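Local structure of CPI (4IT7) at residues L27-A32 and E103-K108; A93-E96 and N101-E104. The protein probably inhibits cysteine endopeptidases, as a cystatin of the roundworm Ascaris lumbricoides. All coordinates share one frame; numbering follows the deposited sequence.

Contact 1 (L27-A32 and E103-K108); sequences LQRINA and EEITIK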
loop_
_atom_site.group_PDB
_atom_site.type_symbol
_atom_site.label_atom_id
_atom_site.label_comp_id
_atom_site.label_asym_id
_atom_site.label_seq_id
_atom_site.Cartn_x
_atom_site.Cartn_y
_atom_site.Cartn_z
ATOM N N LEU A 27 -2.622 -1.831 0.187
ATOM C CA LEU A 27 -3.830 -1.149 0.642
ATOM C C LEU A 27 -4.797 -2.088 1.376
ATOM O O LEU A 27 -5.244 -1.755 2.461
ATOM C CB LEU A 27 -4.567 -0.438 -0.511
ATOM C CG LEU A 27 -5.728 0.432 0.050
ATOM C CD1 LEU A 27 -5.255 1.705 0.791
ATOM C CD2 LEU A 27 -6.730 0.754 -1.040
ATOM N N GLN A 28 -5.119 -3.243 0.763
ATOM C CA GLN A 28 -5.958 -4.221 1.421
ATOM C C GLN A 28 -5.394 -4.590 2.781
ATOM O O GLN A 28 -6.112 -4.715 3.760
ATOM C CB GLN A 28 -6.027 -5.441 0.574
ATOM C CG GLN A 28 -6.937 -5.336 -0.621
ATOM C CD GLN A 28 -7.087 -6.709 -1.245
ATOM O OE1 GLN A 28 -6.110 -7.434 -1.392
ATOM N NE2 GLN A 28 -8.321 -7.098 -1.559
ATOM N N ARG A 29 -4.089 -4.716 2.862
ATOM C CA ARG A 29 -3.460 -4.973 4.136
ATOM C C ARG A 29 -3.612 -3.798 5.120
ATOM O O ARG A 29 -3.883 -3.983 6.286
ATOM C CB ARG A 29 -1.979 -5.277 3.878
ATOM C CG ARG A 29 -1.458 -6.591 4.410
ATOM C CD ARG A 29 -1.879 -7.835 3.618
ATOM N NE ARG A 29 -2.511 -7.593 2.312
ATOM C CZ ARG A 29 -2.526 -8.474 1.298
ATOM N NH1 ARG A 29 -3.154 -8.182 0.150
ATOM N NH2 ARG A 29 -1.917 -9.658 1.428
ATOM N N ILE A 30 -3.407 -2.565 4.674
ATOM C CA ILE A 30 -3.592 -1.413 5.559
ATOM C C ILE A 30 -5.028 -1.421 6.079
ATOM O O ILE A 30 -5.238 -1.355 7.257
ATOM C CB ILE A 30 -3.306 -0.077 4.805
ATOM C CG1 ILE A 30 -1.829 -0.013 4.380
ATOM C CG2 ILE A 30 -3.749 1.135 5.639
ATOM C CD1 ILE A 30 -1.516 1.040 3.319
ATOM N N ASN A 31 -5.986 -1.616 5.208
ATOM C CA ASN A 31 -7.376 -1.568 5.611
ATOM C C ASN A 31 -7.766 -2.695 6.578
ATOM O O ASN A 31 -8.503 -2.440 7.553
ATOM C CB ASN A 31 -8.298 -1.542 4.354
ATOM C CG ASN A 31 -8.486 -0.108 3.797
ATOM O OD1 ASN A 31 -8.402 0.887 4.538
ATOM N ND2 ASN A 31 -8.722 -0.006 2.509
ATOM N N ALA A 32 -7.256 -3.918 6.317
ATOM C CA ALA A 32 -7.501 -5.134 7.163
ATOM C C ALA A 32 -6.991 -4.990 8.593
ATOM O O ALA A 32 -7.661 -5.393 9.564
ATOM C CB ALA A 32 -6.936 -6.386 6.500
ATOM N N GLU A 103 5.270 -14.488 -0.131
ATOM C CA GLU A 103 5.118 -13.049 -0.332
ATOM C C GLU A 103 4.614 -12.472 0.947
ATOM O O GLU A 103 3.487 -12.745 1.331
ATOM C CB GLU A 103 4.196 -12.726 -1.490
ATOM C CG GLU A 103 3.784 -11.273 -1.569
ATOM C CD GLU A 103 2.798 -11.014 -2.694
ATOM O OE1 GLU A 103 1.637 -10.668 -2.426
ATOM O OE2 GLU A 103 3.167 -11.191 -3.867
ATOM N N GLU A 104 5.461 -11.697 1.608
ATOM C CA GLU A 104 5.147 -11.074 2.864
ATOM C C GLU A 104 5.059 -9.526 2.731
ATOM O O GLU A 104 6.048 -8.850 2.371
ATOM C CB GLU A 104 6.201 -11.462 3.886
ATOM C CG GLU A 104 6.257 -10.576 5.126
ATOM C CD GLU A 104 7.341 -10.989 6.125
ATOM O OE1 GLU A 104 7.149 -12.019 6.804
ATOM O OE2 GLU A 104 8.388 -10.295 6.251
ATOM N N ILE A 105 3.869 -8.980 3.014
ATOM C CA ILE A 105 3.645 -7.512 3.002
ATOM C C ILE A 105 3.663 -6.944 4.436
ATOM O O ILE A 105 2.825 -7.308 5.243
ATOM C CB ILE A 105 2.329 -7.168 2.277
ATOM C CG1 ILE A 105 2.455 -7.527 0.817
ATOM C CG2 ILE A 105 2.015 -5.675 2.382
ATOM C CD1 ILE A 105 1.132 -7.588 0.095
ATOM N N THR A 106 4.625 -6.075 4.726
ATOM C CA THR A 106 4.786 -5.430 6.028
ATOM C C THR A 106 4.411 -3.954 5.934
ATOM O O THR A 106 5.033 -3.210 5.174
ATOM C CB THR A 106 6.248 -5.509 6.463
ATOM O OG1 THR A 106 6.611 -6.888 6.600
ATOM C CG2 THR A 106 6.477 -4.795 7.754
ATOM N N ILE A 107 3.396 -3.517 6.678
ATOM C CA ILE A 107 3.143 -2.064 6.807
ATOM C C ILE A 107 4.077 -1.548 7.846
ATOM O O ILE A 107 3.936 -1.912 8.997
ATOM C CB ILE A 107 1.729 -1.696 7.271
ATOM C CG1 ILE A 107 0.651 -2.528 6.557
ATOM C CG2 ILE A 107 1.524 -0.170 7.145
ATOM C CD1 ILE A 107 0.678 -2.444 5.044
ATOM N N LYS A 108 4.991 -0.675 7.450
ATOM C CA LYS A 108 6.117 -0.279 8.263
ATOM C C LYS A 108 5.773 0.873 9.216
ATOM O O LYS A 108 6.223 0.925 10.376
ATOM C CB LYS A 108 7.259 0.102 7.319
ATOM C CG LYS A 108 8.632 -0.419 7.719
ATOM C CD LYS A 108 8.773 -1.905 7.458
ATOM C CE LYS A 108 9.964 -2.473 8.228
ATOM N NZ LYS A 108 9.745 -2.617 9.710
#
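R29 is the first residue of 27-32 to touch the strand, and it meets both isoleucines there with different parts of its chain. Its CB packs against I107 CD1 at 4.1 Å and its CG against I105 CG2, so the stem lies against the two isoleucines. The chain then bends at chi2 (75°) and chi3 (11°), which folds the guanidinium back over I105. I105 CD1 lies over the centre of one guanidinium face, 3.9 Å above its plane, and the two side chains cross at about a right angle. A weak hydrogen bond from R29 NH1 to K25 O ties the same group to the preceding turn. One residue on, I30 presents CG1 to I107 CD1 at 3.6 Å, again nearly at right angles. No hydrogen bond crosses; the 210 Å² buried comes from isoleucine packing and from the stem and guanidinium face of R29. The segment axes approach to 8.9 Å with a crossing angle of -59°. I105 and I107 also rest on V92 of the adjoining strand. A long helix lying across the concave face of an antiparallel sheet, here at one outermost strand, 102-112, is the hallmark of the cystatin fold.

Contact 2 (A93-E96 and N101-E104); sequences AIWE and NFEE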
loop_
_atom_site.group_PDB
_atom_site.type_symbol
_atom_site.label_atom_id
_atom_site.label_comp_id
_atom_site.label_asym_id
_atom_site.label_seq_id
_atom_site.Cartn_x
_atom_site.Cartn_y
_atom_site.Cartn_z
ATOM N N ALA A 93 6.681 -2.378 2.996
ATOM C CA ALA A 93 7.718 -3.245 2.457
ATOM C C ALA A 93 7.085 -4.570 2.044
ATOM O O ALA A 93 6.315 -5.212 2.793
ATOM C CB ALA A 93 8.846 -3.442 3.461
ATOM N N ILE A 94 7.331 -4.936 0.795
ATOM C CA ILE A 94 6.901 -6.206 0.329
ATOM C C ILE A 94 8.081 -7.090 -0.079
ATOM O O ILE A 94 8.967 -6.677 -0.850
ATOM C CB ILE A 94 5.774 -6.148 -0.700
ATOM C CG1 ILE A 94 6.112 -7.082 -1.811
ATOM C CG2 ILE A 94 5.398 -4.718 -1.120
ATOM C CD1 ILE A 94 4.937 -7.973 -2.132
ATOM N N TRP A 95 8.089 -8.296 0.497
ATOM C CA TRP A 95 9.203 -9.216 0.408
ATOM C C TRP A 95 8.779 -10.480 -0.270
ATOM O O TRP A 95 7.860 -11.171 0.200
ATOM C CB TRP A 95 9.749 -9.500 1.801
ATOM C CG TRP A 95 11.051 -10.230 1.767
ATOM C CD1 TRP A 95 11.954 -10.300 0.709
ATOM C CD2 TRP A 95 11.662 -11.001 2.846
ATOM N NE1 TRP A 95 13.045 -11.034 1.056
ATOM C CE2 TRP A 95 12.925 -11.504 2.323
ATOM C CE3 TRP A 95 11.292 -11.330 4.161
ATOM C CZ2 TRP A 95 13.782 -12.295 3.096
ATOM C CZ3 TRP A 95 12.167 -12.119 4.928
ATOM C CH2 TRP A 95 13.380 -12.585 4.411
ATOM N N GLU A 96 9.419 -10.769 -1.402
ATOM C CA GLU A 96 9.096 -11.960 -2.185
ATOM C C GLU A 96 10.223 -12.967 -2.338
ATOM O O GLU A 96 11.353 -12.624 -2.710
ATOM C CB GLU A 96 8.563 -11.616 -3.556
ATOM C CG GLU A 96 7.704 -10.404 -3.610
ATOM C CD GLU A 96 7.654 -9.861 -5.012
ATOM O OE1 GLU A 96 7.078 -10.534 -5.855
ATOM O OE2 GLU A 96 8.204 -8.774 -5.276
ATOM N N ASN A 101 7.608 -19.911 -2.326
ATOM C CA ASN A 101 6.300 -19.432 -2.694
ATOM C C ASN A 101 5.799 -18.342 -1.720
ATOM O O ASN A 101 4.634 -18.336 -1.345
ATOM C CB ASN A 101 5.349 -20.614 -2.708
ATOM C CG ASN A 101 4.173 -20.368 -3.590
ATOM O OD1 ASN A 101 3.073 -20.118 -3.097
ATOM N ND2 ASN A 101 4.396 -20.399 -4.908
ATOM N N PHE A 102 6.711 -17.462 -1.302
ATOM C CA PHE A 102 6.534 -16.592 -0.159
ATOM C C PHE A 102 6.354 -15.106 -0.589
ATOM O O PHE A 102 7.156 -14.531 -1.383
ATOM C CB PHE A 102 7.745 -16.853 0.744
ATOM C CG PHE A 102 7.965 -15.860 1.867
ATOM C CD1 PHE A 102 7.836 -16.269 3.196
ATOM C CD2 PHE A 102 8.381 -14.531 1.606
ATOM C CE1 PHE A 102 8.080 -15.388 4.260
ATOM C CE2 PHE A 102 8.603 -13.659 2.649
ATOM C CZ PHE A 102 8.475 -14.090 3.986
ATOM N N GLU A 103 5.270 -14.488 -0.131
ATOM C CA GLU A 103 5.118 -13.049 -0.332
ATOM C C GLU A 103 4.614 -12.472 0.947
ATOM O O GLU A 103 3.487 -12.745 1.331
ATOM C CB GLU A 103 4.196 -12.726 -1.490
ATOM C CG GLU A 103 3.784 -11.273 -1.569
ATOM C CD GLU A 103 2.798 -11.014 -2.694
ATOM O OE1 GLU A 103 1.637 -10.668 -2.426
ATOM O OE2 GLU A 103 3.167 -11.191 -3.867
ATOM N N GLU A 104 5.461 -11.697 1.608
ATOM C CA GLU A 104 5.147 -11.074 2.864
ATOM C C GLU A 104 5.059 -9.526 2.731
ATOM O O GLU A 104 6.048 -8.850 2.371
ATOM C CB GLU A 104 6.201 -11.462 3.886
ATOM C CG GLU A 104 6.257 -10.576 5.126
ATOM C CD GLU A 104 7.341 -10.989 6.125
ATOM O OE1 GLU A 104 7.149 -12.019 6.804
ATOM O OE2 GLU A 104 8.388 -10.295 6.251
HETATM O O HOH W 1 7.528 -7.735 4.131
#
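The beta hairpin of strands 88-97 and 102-112 is joined here close to its turn, with W95 facing E104 as an antiparallel hydrogen-bonded pair. Two backbone bonds define that pair, W95 N to E104 O and E104 N to W95 O, each 2.8 Å long. Both are nearly straight, at 163° or wider at the hydrogen. E96 and E103 form the next, non-hydrogen-bonded pair; beside it, a CA-H...O contact runs from E96 CA to F102 O at 3.3 Å.

On the face carrying W95 and E104, F102 meets the indole in a T-shaped stack. The edge of the phenyl ring points at the six-membered ring of W95, with centroids 5.4 Å apart and planes at 78°; CE2 sits above the indole, offset toward its rim. With W95 CG anti to the backbone N (chi1 -169°), the indole is directed toward F102 and E104. E104 OE2 approaches it differently, reaching W95 CE3 in the ring plane at 3.7 Å. W95 NE1 is satisfied by A54 O.

On the opposite face, with E96 and E103, I94 CD1 packs on E103 CG at 3.5 Å, against the aliphatic part of an extended glutamate. The carboxylates of E96 and E103 are near each other, yet each has a lysine partner, K18 and K25 respectively, which probably offsets their repulsion. A water lies between A93 O and E104 O, within hydrogen-bonding distance of both. N101 and F102 both face K97, a G1 beta bulge closing the hairpin, whose turn in cystatins forms the second hairpin loop of the protease-binding wedge, consistent with an inhibitory role here.

In the fold
Contacts 1 and 2 lie about 11 Å apart, centre to centre, and share E103 and E104 on strand 102-112. Along the chain, helix 17-33 comes first, then strand 88-97, and both contacts end on strand 102-112. They use it differently: contact 2 takes its backbone edge, pairing it with 88-97, whereas contact 1 takes the side chains on its helix-facing side, set against 27-32. The two join directly through a probable hydrogen bond from T106 N to A93 O (2.7 Å) and packing of I105 CG1 on I94 CD1 (3.9 Å). This edge strand is thus held by its sheet neighbour and by the helix, in keeping with the cystatin fold.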